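Local coordinates for putative TetR transcriptional regulator (Rhodococcus sp., PDB 2I10), which probably binds DNA as a transcriptional regulator of the TetR family and has a pocket that holds p-nitrophenol, at residues Met78-Thr82 against Ala83-Val87. Sequence-based numbering, arbitrary orientation.
Sequences MVRPT and AHEAV
The guanidinium of Arg80 meets Glu85 edge-on: OE2 lies near the guanidinium plane, 2.8 Å from NE and 2.7 Å from NH2, in a salt bridge whose two hydrogen bonds are both weak. The carboxylate plane is turned 64° from that of the guanidinium, and its other oxygen, OE1, rests against CD of Pro81 at 3.4 Å. Glu85 reaches this position because CG is anti to the backbone N (chi1 -159°) and the chain runs extended beyond it, whereas Arg80 bends at chi2 and chi3 to bring its end round. NH1 of Arg80 has a second acid partner, Asp89, one turn further along the helix. With an alanine at Glu85, NE and NH2 lose this acceptor, and the guanidinium, left with Asp89 at NH1, is likely to turn more freely. At the helix start, Thr82 OG1 accepts from Glu85 N (3.1 Å, nearly straight at 164°), while Thr82 O takes Ala86 N at 2.9 Å. The selenomethionine Met78 folds back to set CE against Ala86 CB, 3.8 Å away. Thr82 is thus the N-cap of helix 83-98, closing the short link from helix 71-78 in this all-helical TetR-family chain.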
HETATM    1  N   MSE B  78      -3.134 -21.033   4.513  1.00 30.20           N
HETATM    2  CA  MSE B  78      -3.497 -21.840   3.342  1.00 31.73           C
HETATM    3  C   MSE B  78      -4.056 -23.217   3.720  1.00 32.48           C
HETATM    4  O   MSE B  78      -4.694 -23.860   2.889  1.00 32.77           O
HETATM    5  CB  MSE B  78      -2.304 -21.981   2.389  1.00 31.34           C
HETATM    6  CG  MSE B  78      -1.825 -20.657   1.777  1.00 32.84           C
HETATM    7 SE   MSE B  78      -3.173 -19.699   0.685  0.80 37.01          SE
HETATM    8  CE  MSE B  78      -3.838 -18.478   2.028  1.00 34.72           C
ATOM      9  N   VAL B  79      -3.824 -23.643   4.974  1.00 32.44           N
ATOM     10  CA  VAL B  79      -4.264 -24.950   5.489  1.00 33.62           C
ATOM     11  C   VAL B  79      -5.778 -25.015   5.731  1.00 34.12           C
ATOM     12  O   VAL B  79      -6.337 -26.085   5.853  1.00 35.60           O
ATOM     13  CB  VAL B  79      -3.418 -25.387   6.738  1.00 32.68           C
ATOM     14  CG1 VAL B  79      -3.978 -26.621   7.400  1.00 35.04           C
ATOM     15  CG2 VAL B  79      -2.002 -25.694   6.313  1.00 33.01           C
ATOM     16  N   ARG B  80      -6.459 -23.887   5.743  1.00 35.11           N
ATOM     17  CA  ARG B  80      -7.911 -23.877   5.853  1.00 35.99           C
ATOM     18  C   ARG B  80      -8.547 -24.663   4.706  1.00 36.34           C
ATOM     19  O   ARG B  80      -7.997 -24.708   3.602  1.00 35.86           O
ATOM     20  CB  ARG B  80      -8.463 -22.435   5.892  1.00 36.81           C
ATOM     21  CG  ARG B  80      -7.882 -21.527   7.003  1.00 39.26           C
ATOM     22  CD  ARG B  80      -7.814 -22.167   8.389  1.00 44.13           C
ATOM     23  NE  ARG B  80      -9.103 -22.205   9.079  1.00 50.86           N
ATOM     24  CZ  ARG B  80      -9.337 -21.689  10.296  1.00 55.34           C
ATOM     25  NH1 ARG B  80      -8.374 -21.081  10.994  1.00 54.98           N
ATOM     26  NH2 ARG B  80     -10.551 -21.784  10.833  1.00 57.00           N
ATOM     27  N   PRO B  81      -9.730 -25.273   4.970  1.00 36.72           N
ATOM     28  CA  PRO B  81     -10.363 -26.241   4.083  1.00 36.72           C
ATOM     29  C   PRO B  81     -10.886 -25.721   2.745  1.00 36.59           C
ATOM     30  O   PRO B  81     -11.180 -26.523   1.884  1.00 35.60           O
ATOM     31  CB  PRO B  81     -11.551 -26.756   4.921  1.00 37.20           C
ATOM     32  CG  PRO B  81     -11.245 -26.339   6.320  1.00 37.98           C
ATOM     33  CD  PRO B  81     -10.524 -25.076   6.199  1.00 35.74           C
ATOM     34  N   THR B  82     -11.060 -24.404   2.594  1.00 36.41           N
ATOM     35  CA  THR B  82     -11.496 -23.803   1.314  1.00 35.39           C
ATOM     36  C   THR B  82     -10.577 -22.638   0.999  1.00 35.07           C
ATOM     37  O   THR B  82      -9.918 -22.105   1.895  1.00 34.85           O
ATOM     38  CB  THR B  82     -13.005 -23.303   1.308  1.00 35.86           C
ATOM     39  OG1 THR B  82     -13.209 -22.283   2.295  1.00 34.73           O
ATOM     40  CG2 THR B  82     -14.020 -24.459   1.540  1.00 34.50           C
ATOM     41  N   ALA B  83     -10.492 -22.294  -0.284  1.00 34.94           N
ATOM     42  CA  ALA B  83      -9.738 -21.121  -0.756  1.00 34.46           C
ATOM     43  C   ALA B  83     -10.282 -19.834  -0.119  1.00 34.42           C
ATOM     44  O   ALA B  83      -9.498 -18.978   0.325  1.00 34.17           O
ATOM     45  CB  ALA B  83      -9.817 -21.034  -2.277  1.00 34.31           C
ATOM     46  N   HIS B  84     -11.622 -19.708  -0.074  1.00 34.25           N
ATOM     47  CA  HIS B  84     -12.275 -18.577   0.591  1.00 33.92           C
ATOM     48  C   HIS B  84     -11.807 -18.439   2.061  1.00 34.49           C
ATOM     49  O   HIS B  84     -11.316 -17.389   2.444  1.00 33.50           O
ATOM     50  CB  HIS B  84     -13.813 -18.622   0.532  1.00 33.54           C
ATOM     51  CG  HIS B  84     -14.455 -17.570   1.404  1.00 33.59           C
ATOM     52  ND1 HIS B  84     -14.456 -16.229   1.071  1.00 32.53           N
ATOM     53  CD2 HIS B  84     -14.987 -17.649   2.646  1.00 32.79           C
ATOM     54  CE1 HIS B  84     -14.990 -15.533   2.061  1.00 35.40           C
ATOM     55  NE2 HIS B  84     -15.331 -16.371   3.025  1.00 36.12           N
ATOM     56  N   GLU B  85     -11.964 -19.490   2.869  1.00 35.04           N
ATOM     57  CA  GLU B  85     -11.525 -19.453   4.276  1.00 36.56           C
ATOM     58  C   GLU B  85     -10.033 -19.203   4.432  1.00 35.41           C
ATOM     59  O   GLU B  85      -9.616 -18.510   5.385  1.00 35.55           O
ATOM     60  CB  GLU B  85     -11.890 -20.745   5.016  1.00 36.90           C
ATOM     61  CG  GLU B  85     -11.931 -20.567   6.517  1.00 39.85           C
ATOM     62  CD  GLU B  85     -12.257 -21.850   7.303  1.00 41.50           C
ATOM     63  OE1 GLU B  85     -12.974 -22.759   6.782  1.00 45.69           O
ATOM     64  OE2 GLU B  85     -11.817 -21.910   8.483  1.00 46.49           O
ATOM     65  N   ALA B  86      -9.240 -19.761   3.511  1.00 34.02           N
ATOM     66  CA  ALA B  86      -7.778 -19.542   3.456  1.00 33.83           C
ATOM     67  C   ALA B  86      -7.431 -18.051   3.341  1.00 32.54           C
ATOM     68  O   ALA B  86      -6.689 -17.489   4.160  1.00 32.32           O
ATOM     69  CB  ALA B  86      -7.133 -20.336   2.283  1.00 33.00           C
ATOM     70  N   VAL B  87      -7.979 -17.430   2.308  1.00 31.70           N
ATOM     71  CA  VAL B  87      -7.822 -15.995   2.053  1.00 29.16           C
ATOM     72  C   VAL B  87      -8.389 -15.101   3.188  1.00 30.10           C
ATOM     73  O   VAL B  87      -7.718 -14.136   3.605  1.00 27.55           O
ATOM     74  CB  VAL B  87      -8.334 -15.664   0.664  1.00 29.90           C
ATOM     75  CG1 VAL B  87      -8.491 -14.128   0.446  1.00 27.27           C
ATOM     76  CG2 VAL B  87      -7.369 -16.321  -0.393  1.00 28.30           C
TER